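Glucose-6-phosphate isomerase (Chlamydia trachomatis D/UW-3/CX, PDB 6OTU) catalyses the reversible isomerisation of glucose-6-phosphate to fructose-6-phosphate. Local coordinates at residues Phe182-Ile187 against Ala219-Leu224; Leu205-Ser210 against His239-Thr244; Phe370-Ile375 against Phe485-Asn490. One frame throughout, in Å; residues are numbered along the deposited sequence.

Contact 1: residues Phe182-Ile187 against Ala219-Leu224; sequences FFVSNI and AANEEL
N221 of helix 216-231 reaches V184 and N186, where strand 180-184 gives way to a loop. CB starts 4.0 Å from V184 CG1. With chi1 at -82°, CG is anti to the carbonyl carbon, and it settles against the same methyl, which V184 presents anti to its own backbone N. OD1 is also 3.5 Å from V184 CG1, so this branch of the amide meets a hydrocarbon on the strand side. The strand is, within this chain, an outermost one of the parallel five-stranded sheet of a sugar isomerase (SIS) alpha/beta domain, and the helix packs beside its C-terminal end. At the tip, ND2 donates to N186 O over 3.1 Å in a nearly straight bond (175°). The acceptor lies in the amide plane of N221, but the donor stands well above the carbonyl plane of N186. The second N-H of ND2 goes to a water 2.9 Å from ND2, which donates in turn to S185 O and, at longer range, to V184 O. Beside the amide, I187 CG1 rests 4.3 Å from A220 CB. N186 turns its own amide to the second subunit, where ND2 bonds to G381 O and OD1 to T382 N.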
ATOM      1  N   PHE A 182     -16.097  -8.214   9.158  1.00 34.96           N
ATOM      2  CA  PHE A 182     -15.936  -6.864   8.638  1.00 36.65           C
ATOM      3  C   PHE A 182     -15.137  -6.025   9.622  1.00 35.65           C
ATOM      4  O   PHE A 182     -15.109  -6.295  10.830  1.00 37.05           O
ATOM      5  CB  PHE A 182     -17.299  -6.192   8.376  1.00 37.27           C
ATOM      6  CG  PHE A 182     -18.163  -6.942   7.406  1.00 36.25           C
ATOM      7  CD1 PHE A 182     -19.013  -7.946   7.847  1.00 34.87           C
ATOM      8  CD2 PHE A 182     -18.106  -6.659   6.047  1.00 33.91           C
ATOM      9  CE1 PHE A 182     -19.791  -8.653   6.948  1.00 37.24           C
ATOM     10  CE2 PHE A 182     -18.887  -7.357   5.138  1.00 33.16           C
ATOM     11  CZ  PHE A 182     -19.734  -8.355   5.588  1.00 34.96           C
ATOM     12  N   PHE A 183     -14.490  -4.990   9.090  1.00 33.75           N
ATOM     13  CA  PHE A 183     -13.749  -4.028   9.898  1.00 35.26           C
ATOM     14  C   PHE A 183     -14.254  -2.637   9.578  1.00 34.51           C
ATOM     15  O   PHE A 183     -14.239  -2.223   8.417  1.00 29.97           O
ATOM     16  CB  PHE A 183     -12.241  -4.114   9.652  1.00 29.75           C
ATOM     17  CG  PHE A 183     -11.671  -5.459   9.951  1.00 37.94           C
ATOM     18  CD1 PHE A 183     -11.713  -6.466   9.002  1.00 29.83           C
ATOM     19  CD2 PHE A 183     -11.112  -5.730  11.195  1.00 35.04           C
ATOM     20  CE1 PHE A 183     -11.194  -7.721   9.288  1.00 41.02           C
ATOM     21  CE2 PHE A 183     -10.582  -6.983  11.479  1.00 34.95           C
ATOM     22  CZ  PHE A 183     -10.625  -7.979  10.519  1.00 29.85           C
ATOM     23  N   VAL A 184     -14.700  -1.926  10.609  1.00 33.03           N
ATOM     24  CA  VAL A 184     -15.117  -0.533  10.503  1.00 32.90           C
ATOM     25  C   VAL A 184     -14.112   0.287  11.305  1.00 35.92           C
ATOM     26  O   VAL A 184     -13.983   0.114  12.526  1.00 33.51           O
ATOM     27  CB  VAL A 184     -16.558  -0.338  11.009  1.00 32.22           C
ATOM     28  CG1 VAL A 184     -16.952   1.141  11.044  1.00 30.56           C
ATOM     29  CG2 VAL A 184     -17.520  -1.123  10.153  1.00 30.68           C
ATOM     30  N   SER A 185     -13.392   1.172  10.624  1.00 39.10           N
ATOM     31  CA  SER A 185     -12.260   1.846  11.247  1.00 36.98           C
ATOM     32  C   SER A 185     -12.314   3.360  11.056  1.00 32.84           C
ATOM     33  O   SER A 185     -12.264   4.114  12.033  1.00 33.37           O
ATOM     34  CB  SER A 185     -10.952   1.275  10.687  1.00 34.41           C
ATOM     35  OG  SER A 185     -10.951   1.305   9.258  1.00 40.95           O
ATOM     36  N   ASN A 186     -12.427   3.810   9.806  1.00 32.73           N
ATOM     37  CA  ASN A 186     -12.362   5.232   9.483  1.00 39.45           C
ATOM     38  C   ASN A 186     -13.513   6.002  10.131  1.00 39.02           C
ATOM     39  O   ASN A 186     -14.637   5.507  10.256  1.00 39.06           O
ATOM     40  CB  ASN A 186     -12.414   5.414   7.955  1.00 42.57           C
ATOM     41  CG  ASN A 186     -11.763   6.718   7.472  1.00 37.96           C
ATOM     42  OD1 ASN A 186     -11.704   7.717   8.189  1.00 37.39           O
ATOM     43  ND2 ASN A 186     -11.282   6.699   6.228  1.00 32.87           N
ATOM     44  N   ILE A 187     -13.237   7.244  10.529  1.00 31.54           N
ATOM     45  CA  ILE A 187     -14.357   8.082  10.923  1.00 33.48           C
ATOM     46  C   ILE A 187     -15.213   8.465   9.717  1.00 32.57           C
ATOM     47  O   ILE A 187     -16.380   8.832   9.891  1.00 33.76           O
ATOM     48  CB  ILE A 187     -13.907   9.340  11.686  1.00 39.47           C
ATOM     49  CG1 ILE A 187     -15.090   9.842  12.522  1.00 45.61           C
ATOM     50  CG2 ILE A 187     -13.320  10.393  10.738  1.00 34.18           C
ATOM     51  CD1 ILE A 187     -14.920  11.178  13.071  1.00 53.70           C
ATOM     52  N   ALA A 219     -15.478   5.423  18.856  1.00 33.65           N
ATOM     53  CA  ALA A 219     -16.615   5.963  19.603  1.00 39.19           C
ATOM     54  C   ALA A 219     -17.701   6.467  18.664  1.00 44.08           C
ATOM     55  O   ALA A 219     -18.891   6.218  18.891  1.00 45.00           O
ATOM     56  CB  ALA A 219     -16.168   7.085  20.528  1.00 34.75           C
ATOM     57  N   ALA A 220     -17.315   7.179  17.605  1.00 34.67           N
ATOM     58  CA  ALA A 220     -18.321   7.600  16.640  1.00 42.27           C
ATOM     59  C   ALA A 220     -18.919   6.394  15.932  1.00 34.93           C
ATOM     60  O   ALA A 220     -20.131   6.341  15.698  1.00 37.68           O
ATOM     61  CB  ALA A 220     -17.723   8.587  15.639  1.00 36.00           C
ATOM     62  N   ASN A 221     -18.093   5.399  15.608  1.00 37.97           N
ATOM     63  CA  ASN A 221     -18.612   4.253  14.869  1.00 34.11           C
ATOM     64  C   ASN A 221     -19.522   3.396  15.743  1.00 45.17           C
ATOM     65  O   ASN A 221     -20.604   2.984  15.300  1.00 37.72           O
ATOM     66  CB  ASN A 221     -17.458   3.443  14.285  1.00 33.38           C
ATOM     67  CG  ASN A 221     -16.954   4.033  12.986  1.00 38.63           C
ATOM     68  OD1 ASN A 221     -17.743   4.360  12.104  1.00 42.02           O
ATOM     69  ND2 ASN A 221     -15.643   4.195  12.867  1.00 32.73           N
ATOM     70  N   GLU A 222     -19.106   3.126  16.991  1.00 44.55           N
ATOM     71  CA  GLU A 222     -19.967   2.381  17.910  1.00 45.21           C
ATOM     72  C   GLU A 222     -21.328   3.054  18.050  1.00 40.80           C
ATOM     73  O   GLU A 222     -22.368   2.382  18.013  1.00 39.32           O
ATOM     74  CB  GLU A 222     -19.307   2.233  19.287  1.00 40.33           C
ATOM     75  CG  GLU A 222     -20.270   1.668  20.337  1.00 48.93           C
ATOM     76  CD  GLU A 222     -19.669   1.474  21.736  1.00 54.14           C
ATOM     77  OE1 GLU A 222     -18.533   1.925  22.007  1.00 53.34           O
ATOM     78  OE2 GLU A 222     -20.353   0.845  22.570  1.00 53.79           O
ATOM     79  N   GLU A 223     -21.342   4.382  18.195  1.00 41.17           N
ATOM     80  CA  GLU A 223     -22.613   5.091  18.311  1.00 41.67           C
ATOM     81  C   GLU A 223     -23.445   4.929  17.041  1.00 42.35           C
ATOM     82  O   GLU A 223     -24.657   4.710  17.120  1.00 43.48           O
ATOM     83  CB  GLU A 223     -22.370   6.565  18.639  1.00 42.11           C
ATOM     84  CG  GLU A 223     -23.639   7.399  18.794  1.00 52.72           C
ATOM     85  CD  GLU A 223     -24.564   6.896  19.897  1.00 54.90           C
ATOM     86  OE1 GLU A 223     -24.068   6.243  20.844  1.00 51.16           O
ATOM     87  OE2 GLU A 223     -25.790   7.162  19.810  1.00 55.55           O
ATOM     88  N   LEU A 224     -22.803   4.978  15.865  1.00 39.28           N
ATOM     89  CA  LEU A 224     -23.517   4.727  14.613  1.00 43.21           C
ATOM     90  C   LEU A 224     -24.157   3.343  14.596  1.00 36.84           C
ATOM     91  O   LEU A 224     -25.261   3.166  14.075  1.00 40.06           O
ATOM     92  CB  LEU A 224     -22.572   4.870  13.420  1.00 42.74           C
ATOM     93  CG  LEU A 224     -22.575   6.199  12.669  1.00 46.03           C
ATOM     94  CD1 LEU A 224     -21.638   6.097  11.492  1.00 42.91           C
ATOM     95  CD2 LEU A 224     -23.972   6.576  12.209  1.00 49.55           C
TER
HETATM   96  O   HOH W   1     -13.413   2.869  14.213  1.00 33.04           O

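Contact 2: residues Leu205-Ser210 against His239-Thr244; sequences LVVVVS and HFVAVT. With G6Q (glucose-6-phosphate), chain E.
F240 turns its ring CG beside the backbone N (chi1 -71°) and V206 holds CG1 anti to its own (chi1 176°); as bridged partners on one face of the sheet, the two side chains lie side by side. They sit on neighbouring parallel strands of a beta-alpha-beta unit, joined through helix 216-231, in the SIS-type domain. V206 CB stands over one face of the F240 ring, toward its rim, 4.0 Å from the centroid in a CH-pi contact, while V206 CG1 comes within 3.6 Å of F240 CE2. V208 CG2 approaches the same ring at its edge. This face of the sheet is covered by helix 216-231, whose F225 touches both V206 and F240. On the other face V207 CG1 meets V243 CG2 at 3.9 Å, and helix 275-285 closes over V207, V209 and V243. Between the faces, five backbone bonds alternate from strand to strand, from V206 N to H239 O through to S210 N to V243 O. CA-H groups such as that of F240 lean on the same carbonyls. At the C-terminal end of strand 204-209, S210 OG donates to phosphate oxygen O3P of glucose-6-phosphate at 2.9 Å.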
ATOM      1  N   LEU A 205     -22.440  -9.856  15.747  1.00 41.18           N
ATOM      2  CA  LEU A 205     -21.759  -9.486  16.976  1.00 38.13           C
ATOM      3  C   LEU A 205     -20.814  -8.318  16.675  1.00 37.05           C
ATOM      4  O   LEU A 205     -19.981  -8.406  15.767  1.00 34.07           O
ATOM      5  CB  LEU A 205     -20.992 -10.692  17.533  1.00 36.67           C
ATOM      6  CG  LEU A 205     -20.068 -10.368  18.710  1.00 43.65           C
ATOM      7  CD1 LEU A 205     -20.911 -10.093  19.955  1.00 39.79           C
ATOM      8  CD2 LEU A 205     -19.045 -11.476  18.963  1.00 46.14           C
ATOM      9  N   VAL A 206     -20.953  -7.216  17.409  1.00 35.93           N
ATOM     10  CA  VAL A 206     -20.131  -6.029  17.175  1.00 36.77           C
ATOM     11  C   VAL A 206     -19.044  -5.979  18.238  1.00 37.84           C
ATOM     12  O   VAL A 206     -19.345  -5.886  19.430  1.00 35.43           O
ATOM     13  CB  VAL A 206     -20.968  -4.741  17.206  1.00 37.61           C
ATOM     14  CG1 VAL A 206     -20.050  -3.521  17.062  1.00 34.87           C
ATOM     15  CG2 VAL A 206     -22.046  -4.765  16.132  1.00 35.59           C
ATOM     16  N   VAL A 207     -17.784  -6.013  17.825  1.00 33.97           N
ATOM     17  CA  VAL A 207     -16.657  -6.023  18.754  1.00 37.47           C
ATOM     18  C   VAL A 207     -15.973  -4.663  18.664  1.00 39.59           C
ATOM     19  O   VAL A 207     -15.293  -4.357  17.675  1.00 34.58           O
ATOM     20  CB  VAL A 207     -15.674  -7.167  18.454  1.00 37.83           C
ATOM     21  CG1 VAL A 207     -14.569  -7.235  19.521  1.00 32.46           C
ATOM     22  CG2 VAL A 207     -16.419  -8.490  18.389  1.00 33.02           C
ATOM     23  N   VAL A 208     -16.163  -3.840  19.688  1.00 36.00           N
ATOM     24  CA  VAL A 208     -15.533  -2.527  19.756  1.00 37.74           C
ATOM     25  C   VAL A 208     -14.179  -2.677  20.444  1.00 36.12           C
ATOM     26  O   VAL A 208     -14.101  -3.054  21.621  1.00 34.55           O
ATOM     27  CB  VAL A 208     -16.424  -1.515  20.495  1.00 40.35           C
ATOM     28  CG1 VAL A 208     -15.974  -0.095  20.187  1.00 37.28           C
ATOM     29  CG2 VAL A 208     -17.880  -1.719  20.114  1.00 33.79           C
ATOM     30  N   VAL A 209     -13.115  -2.385  19.712  1.00 35.15           N
ATOM     31  CA  VAL A 209     -11.755  -2.615  20.168  1.00 41.91           C
ATOM     32  C   VAL A 209     -11.081  -1.255  20.267  1.00 43.38           C
ATOM     33  O   VAL A 209     -10.860  -0.586  19.248  1.00 44.26           O
ATOM     34  CB  VAL A 209     -10.984  -3.558  19.226  1.00 37.37           C
ATOM     35  CG1 VAL A 209      -9.564  -3.769  19.722  1.00 33.10           C
ATOM     36  CG2 VAL A 209     -11.720  -4.894  19.076  1.00 36.19           C
ATOM     37  N   SER A 210     -10.755  -0.840  21.488  1.00 41.54           N
ATOM     38  CA  SER A 210     -10.073   0.438  21.690  1.00 40.51           C
ATOM     39  C   SER A 210      -9.335   0.358  23.018  1.00 40.56           C
ATOM     40  O   SER A 210      -9.980   0.275  24.066  1.00 42.85           O
ATOM     41  CB  SER A 210     -11.068   1.595  21.684  1.00 37.92           C
ATOM     42  OG  SER A 210     -10.533   2.729  22.343  1.00 42.40           O
ATOM     43  N   HIS A 239     -25.571  -7.465  21.734  1.00 45.40           N
ATOM     44  CA  HIS A 239     -24.779  -7.638  20.520  1.00 47.62           C
ATOM     45  C   HIS A 239     -23.397  -6.981  20.558  1.00 45.71           C
ATOM     46  O   HIS A 239     -22.624  -7.159  19.602  1.00 47.93           O
ATOM     47  CB  HIS A 239     -25.550  -7.102  19.306  1.00 37.65           C
ATOM     48  CG  HIS A 239     -26.806  -7.857  19.011  1.00 47.45           C
ATOM     49  ND1 HIS A 239     -26.857  -8.885  18.096  1.00 47.57           N
ATOM     50  CD2 HIS A 239     -28.060  -7.733  19.510  1.00 50.77           C
ATOM     51  CE1 HIS A 239     -28.089  -9.362  18.041  1.00 50.29           C
ATOM     52  NE2 HIS A 239     -28.839  -8.679  18.888  1.00 51.26           N
ATOM     53  N   PHE A 240     -23.055  -6.239  21.616  1.00 40.92           N
ATOM     54  CA  PHE A 240     -21.814  -5.466  21.658  1.00 38.05           C
ATOM     55  C   PHE A 240     -20.845  -6.041  22.682  1.00 41.83           C
ATOM     56  O   PHE A 240     -21.208  -6.258  23.845  1.00 38.89           O
ATOM     57  CB  PHE A 240     -22.098  -3.994  21.951  1.00 39.54           C
ATOM     58  CG  PHE A 240     -22.745  -3.287  20.804  1.00 40.67           C
ATOM     59  CD1 PHE A 240     -24.087  -3.499  20.512  1.00 37.05           C
ATOM     60  CD2 PHE A 240     -22.010  -2.446  19.989  1.00 35.76           C
ATOM     61  CE1 PHE A 240     -24.682  -2.873  19.435  1.00 39.18           C
ATOM     62  CE2 PHE A 240     -22.613  -1.798  18.907  1.00 36.90           C
ATOM     63  CZ  PHE A 240     -23.941  -2.018  18.632  1.00 36.59           C
ATOM     64  N   VAL A 241     -19.618  -6.292  22.232  1.00 39.72           N
ATOM     65  CA  VAL A 241     -18.521  -6.786  23.053  1.00 40.14           C
ATOM     66  C   VAL A 241     -17.435  -5.720  23.049  1.00 44.08           C
ATOM     67  O   VAL A 241     -17.189  -5.084  22.016  1.00 41.06           O
ATOM     68  CB  VAL A 241     -17.989  -8.137  22.516  1.00 40.82           C
ATOM     69  CG1 VAL A 241     -16.551  -8.404  22.975  1.00 34.14           C
ATOM     70  CG2 VAL A 241     -18.914  -9.276  22.938  1.00 41.30           C
ATOM     71  N   ALA A 242     -16.806  -5.497  24.203  1.00 45.26           N
ATOM     72  CA  ALA A 242     -15.698  -4.557  24.278  1.00 43.44           C
ATOM     73  C   ALA A 242     -14.373  -5.281  24.510  1.00 44.23           C
ATOM     74  O   ALA A 242     -14.306  -6.323  25.177  1.00 39.48           O
ATOM     75  CB  ALA A 242     -15.923  -3.508  25.369  1.00 34.43           C
ATOM     76  N   VAL A 243     -13.326  -4.723  23.910  1.00 33.02           N
ATOM     77  CA  VAL A 243     -11.944  -5.119  24.134  1.00 32.69           C
ATOM     78  C   VAL A 243     -11.204  -3.825  24.427  1.00 32.54           C
ATOM     79  O   VAL A 243     -11.109  -2.956  23.556  1.00 33.38           O
ATOM     80  CB  VAL A 243     -11.339  -5.849  22.925  1.00 35.30           C
ATOM     81  CG1 VAL A 243      -9.895  -6.262  23.188  1.00 31.99           C
ATOM     82  CG2 VAL A 243     -12.177  -7.068  22.575  1.00 39.64           C
ATOM     83  N   THR A 244     -10.718  -3.671  25.657  1.00 34.86           N
ATOM     84  CA  THR A 244     -10.124  -2.413  26.086  1.00 34.81           C
ATOM     85  C   THR A 244      -9.158  -2.662  27.234  1.00 39.23           C
ATOM     86  O   THR A 244      -9.134  -3.744  27.832  1.00 42.03           O
ATOM     87  CB  THR A 244     -11.192  -1.391  26.520  1.00 35.75           C
ATOM     88  OG1 THR A 244     -10.543  -0.168  26.856  1.00 42.92           O
ATOM     89  CG2 THR A 244     -11.941  -1.871  27.760  1.00 35.64           C
TER
HETATM   90  C1  G6Q E 604      -0.765   1.828  18.124  1.00 50.79           C
HETATM   91  C2  G6Q E 604      -1.142   3.309  18.025  1.00 54.40           C
HETATM   92  C3  G6Q E 604      -2.484   3.559  17.346  1.00 43.73           C
HETATM   93  C4  G6Q E 604      -3.695   3.121  18.178  1.00 33.23           C
HETATM   94  C5  G6Q E 604      -4.994   3.705  17.621  1.00 32.86           C
HETATM   95  C6  G6Q E 604      -6.219   3.147  18.306  1.00 30.57           C
HETATM   96  O1  G6Q E 604       0.187   1.511  18.757  1.00 45.79           O
HETATM   97  O2  G6Q E 604      -1.143   3.918  19.310  1.00 65.05           O
HETATM   98  O3  G6Q E 604      -2.519   2.893  16.082  1.00 43.87           O
HETATM   99  O4  G6Q E 604      -3.797   1.699  18.189  1.00 28.98           O
HETATM  100  O5  G6Q E 604      -4.952   5.130  17.743  1.00 33.71           O
HETATM  101  O6  G6Q E 604      -6.085   3.400  19.731  1.00 37.13           O
HETATM  102  P   G6Q E 604      -7.138   2.734  20.762  1.00 39.08           P
HETATM  103  O1P G6Q E 604      -6.964   1.229  20.647  1.00 36.08           O
HETATM  104  O2P G6Q E 604      -6.716   3.272  22.123  1.00 46.74           O
HETATM  105  O3P G6Q E 604      -8.518   3.198  20.344  1.00 36.59           O

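Contact 3: residues Phe370-Ile375 against Phe485-Asn490; sequences FRTSPI and FCWGIN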
ATOM      1  N   PHE A 370      21.512  10.398  12.563  1.00 39.70           N
ATOM      2  CA  PHE A 370      21.393   9.376  11.545  1.00 32.88           C
ATOM      3  C   PHE A 370      19.907   9.152  11.292  1.00 30.23           C
ATOM      4  O   PHE A 370      19.045   9.736  11.964  1.00 35.94           O
ATOM      5  CB  PHE A 370      22.115   8.093  11.983  1.00 30.83           C
ATOM      6  CG  PHE A 370      21.721   7.626  13.354  1.00 30.99           C
ATOM      7  CD1 PHE A 370      22.357   8.134  14.492  1.00 35.45           C
ATOM      8  CD2 PHE A 370      20.706   6.683  13.513  1.00 34.98           C
ATOM      9  CE1 PHE A 370      21.985   7.711  15.756  1.00 35.35           C
ATOM     10  CE2 PHE A 370      20.329   6.246  14.774  1.00 30.84           C
ATOM     11  CZ  PHE A 370      20.965   6.770  15.902  1.00 37.86           C
ATOM     12  N   ARG A 371      19.608   8.299  10.325  1.00 29.86           N
ATOM     13  CA  ARG A 371      18.238   8.052   9.900  1.00 40.71           C
ATOM     14  C   ARG A 371      17.716   6.773  10.533  1.00 29.33           C
ATOM     15  O   ARG A 371      18.456   5.800  10.698  1.00 36.80           O
ATOM     16  CB  ARG A 371      18.145   7.985   8.368  1.00 32.42           C
ATOM     17  CG  ARG A 371      18.674   9.270   7.730  1.00 33.20           C
ATOM     18  CD  ARG A 371      18.267   9.442   6.291  1.00 37.20           C
ATOM     19  NE  ARG A 371      18.810  10.682   5.726  1.00 43.28           N
ATOM     20  CZ  ARG A 371      18.138  11.826   5.648  1.00 57.58           C
ATOM     21  NH1 ARG A 371      16.890  11.901   6.098  1.00 60.86           N
ATOM     22  NH2 ARG A 371      18.712  12.902   5.117  1.00 60.63           N
ATOM     23  N   THR A 372      16.441   6.782  10.900  1.00 29.15           N
ATOM     24  CA  THR A 372      15.858   5.605  11.526  1.00 38.01           C
ATOM     25  C   THR A 372      14.943   4.857  10.561  1.00 36.26           C
ATOM     26  O   THR A 372      15.420   4.371   9.529  1.00 30.60           O
ATOM     27  CB  THR A 372      15.135   6.013  12.794  1.00 36.88           C
ATOM     28  OG1 THR A 372      14.326   7.164  12.514  1.00 30.93           O
ATOM     29  CG2 THR A 372      16.177   6.340  13.878  1.00 29.68           C
ATOM     30  N   SER A 373      13.647   4.742  10.868  1.00 35.99           N
ATOM     31  CA  SER A 373      12.786   3.874  10.064  1.00 35.49           C
ATOM     32  C   SER A 373      12.814   4.292   8.596  1.00 36.42           C
ATOM     33  O   SER A 373      12.789   5.491   8.299  1.00 28.16           O
ATOM     34  CB  SER A 373      11.336   3.878  10.556  1.00 32.28           C
ATOM     35  OG  SER A 373      10.572   2.962   9.778  1.00 36.61           O
ATOM     36  N   PRO A 374      12.934   3.352   7.672  1.00 33.85           N
ATOM     37  CA  PRO A 374      12.659   3.651   6.265  1.00 34.03           C
ATOM     38  C   PRO A 374      11.155   3.649   6.012  1.00 37.30           C
ATOM     39  O   PRO A 374      10.352   3.249   6.868  1.00 27.63           O
ATOM     40  CB  PRO A 374      13.361   2.515   5.512  1.00 27.78           C
ATOM     41  CG  PRO A 374      13.378   1.363   6.491  1.00 32.81           C
ATOM     42  CD  PRO A 374      13.378   1.963   7.888  1.00 30.02           C
ATOM     43  N   ILE A 375      10.779   4.132   4.819  1.00 30.89           N
ATOM     44  CA  ILE A 375       9.417   3.932   4.342  1.00 27.46           C
ATOM     45  C   ILE A 375       9.218   2.445   4.097  1.00 36.99           C
ATOM     46  O   ILE A 375      10.038   1.787   3.445  1.00 32.40           O
ATOM     47  CB  ILE A 375       9.142   4.742   3.067  1.00 38.35           C
ATOM     48  CG1 ILE A 375       9.619   6.189   3.204  1.00 27.58           C
ATOM     49  CG2 ILE A 375       7.655   4.717   2.726  1.00 32.92           C
ATOM     50  CD1 ILE A 375       8.976   6.922   4.300  1.00 27.67           C
ATOM     51  N   PHE A 485      16.482  -1.018  19.125  1.00 36.31           N
ATOM     52  CA  PHE A 485      17.525  -1.224  20.135  1.00 32.18           C
ATOM     53  C   PHE A 485      18.888  -0.823  19.599  1.00 35.24           C
ATOM     54  O   PHE A 485      19.730  -0.289  20.336  1.00 34.59           O
ATOM     55  CB  PHE A 485      17.579  -2.691  20.578  1.00 32.30           C
ATOM     56  CG  PHE A 485      16.361  -3.159  21.314  1.00 37.50           C
ATOM     57  CD1 PHE A 485      15.633  -2.291  22.104  1.00 33.08           C
ATOM     58  CD2 PHE A 485      15.956  -4.485  21.229  1.00 38.42           C
ATOM     59  CE1 PHE A 485      14.519  -2.726  22.789  1.00 33.00           C
ATOM     60  CE2 PHE A 485      14.839  -4.928  21.907  1.00 35.13           C
ATOM     61  CZ  PHE A 485      14.117  -4.046  22.693  1.00 33.09           C
ATOM     62  N   CYS A 486      19.116  -1.079  18.312  1.00 33.32           N
ATOM     63  CA  CYS A 486      20.387  -0.747  17.690  1.00 35.94           C
ATOM     64  C   CYS A 486      20.521   0.769  17.513  1.00 40.70           C
ATOM     65  O   CYS A 486      21.531   1.361  17.920  1.00 35.69           O
ATOM     66  CB  CYS A 486      20.505  -1.478  16.354  1.00 32.26           C
ATOM     67  SG  CYS A 486      22.082  -1.273  15.537  1.00 34.51           S
ATOM     68  N   TRP A 487      19.500   1.411  16.928  1.00 32.18           N
ATOM     69  CA  TRP A 487      19.466   2.870  16.829  1.00 37.31           C
ATOM     70  C   TRP A 487      19.478   3.558  18.196  1.00 41.10           C
ATOM     71  O   TRP A 487      19.927   4.706  18.299  1.00 45.39           O
ATOM     72  CB  TRP A 487      18.235   3.302  16.035  1.00 36.32           C
ATOM     73  CG  TRP A 487      18.372   2.963  14.590  1.00 31.43           C
ATOM     74  CD1 TRP A 487      19.525   2.991  13.858  1.00 36.88           C
ATOM     75  CD2 TRP A 487      17.346   2.505  13.706  1.00 33.61           C
ATOM     76  NE1 TRP A 487      19.280   2.598  12.572  1.00 31.29           N
ATOM     77  CE2 TRP A 487      17.952   2.292  12.445  1.00 34.95           C
ATOM     78  CE3 TRP A 487      15.971   2.273  13.847  1.00 30.40           C
ATOM     79  CZ2 TRP A 487      17.231   1.857  11.330  1.00 30.25           C
ATOM     80  CZ3 TRP A 487      15.258   1.836  12.750  1.00 29.92           C
ATOM     81  CH2 TRP A 487      15.889   1.629  11.502  1.00 32.22           C
ATOM     82  N   GLY A 488      19.002   2.888  19.247  1.00 35.52           N
ATOM     83  CA  GLY A 488      18.909   3.524  20.548  1.00 33.43           C
ATOM     84  C   GLY A 488      17.739   4.474  20.705  1.00 37.32           C
ATOM     85  O   GLY A 488      17.827   5.428  21.479  1.00 33.92           O
ATOM     86  N   ILE A 489      16.644   4.236  19.994  1.00 32.71           N
ATOM     87  CA  ILE A 489      15.465   5.072  20.066  1.00 39.65           C
ATOM     88  C   ILE A 489      14.406   4.342  20.882  1.00 37.00           C
ATOM     89  O   ILE A 489      14.556   3.174  21.227  1.00 36.08           O
ATOM     90  CB  ILE A 489      14.933   5.428  18.653  1.00 32.17           C
ATOM     91  CG1 ILE A 489      14.547   4.138  17.920  1.00 31.50           C
ATOM     92  CG2 ILE A 489      15.976   6.194  17.882  1.00 32.41           C
ATOM     93  CD1 ILE A 489      13.840   4.334  16.586  1.00 35.65           C
ATOM     94  N   ASN A 490      13.312   5.037  21.200  1.00 32.63           N
ATOM     95  CA  ASN A 490      12.190   4.409  21.897  1.00 36.04           C
ATOM     96  C   ASN A 490      11.186   3.937  20.850  1.00 40.87           C
ATOM     97  O   ASN A 490      10.426   4.733  20.283  1.00 31.84           O
ATOM     98  CB  ASN A 490      11.558   5.354  22.913  1.00 33.17           C
ATOM     99  CG  ASN A 490      10.348   4.730  23.630  1.00 40.29           C
ATOM    100  OD1 ASN A 490      10.078   3.537  23.487  1.00 32.73           O
ATOM    101  ND2 ASN A 490       9.609   5.550  24.397  1.00 33.74           N
TER
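T372 lays its backbone on the indole of W487. CA sits 3.8 Å from the centroid of the six-membered ring and 2° off the ring normal, a CH-pi contact over the face, and T372 O is 3.4 Å from W487 CH2. R371 O hovers over the same face nearer the rim. On the same side of the indole, at its five-membered-ring end, F370 brings CE2 to 3.5 Å from W487 CD1. These two rings meet obliquely, their planes at 35°, and the CZ corner of F370 points its edge at W487 O, 3.3 Å away. T372 CG2, anti to the carbonyl carbon, meets I489 CG2 tip to tip at 4.0 Å.

In the second shell, N326 grips both sides: its OD1 accepts from W487 NE1 and its ND2 donates to R371 O. R325 hydrogen-bonds to T372 O through NE and to S373 O through NH2, while T372 OG1 bonds to K359 O. R371 forms a salt bridge through NH1 with D397 of the second subunit, whose T396 OG1 bonds to T372 N.

W487 is the last residue of helix 466-487; at the positive phi of G488 (77°) a CB would press against W487 O, which suits glycine there. Such a helix C-terminus, followed by a positive-phi glycine, packs its final tryptophan under the loop into strand 375-377, outermost in the mixed sheet within this chain, beside the subunit interface.

How the contacts relate
Contacts 1 and 2 belong together: they lie about 11 Å apart between centres, and helix 216-231 of contact 1 is the connection between the two strands of contact 2. They touch where E222 OE1 packs 3.7 Å from V208 CG1. Both stand near bound glucose-6-phosphate: S210 binds it directly, its side chain about 6 Å from that of the probable active-site residue K501, and the S185 side chain lies about 9 Å from the ligand. H386 of the second subunit also binds this ligand through its carbonyl. Contact 3 is remote, about 33 and 35 Å from contacts 1 and 2 between centres, yet the S373 side chain is about 8 Å from that of the probable proton donor E355.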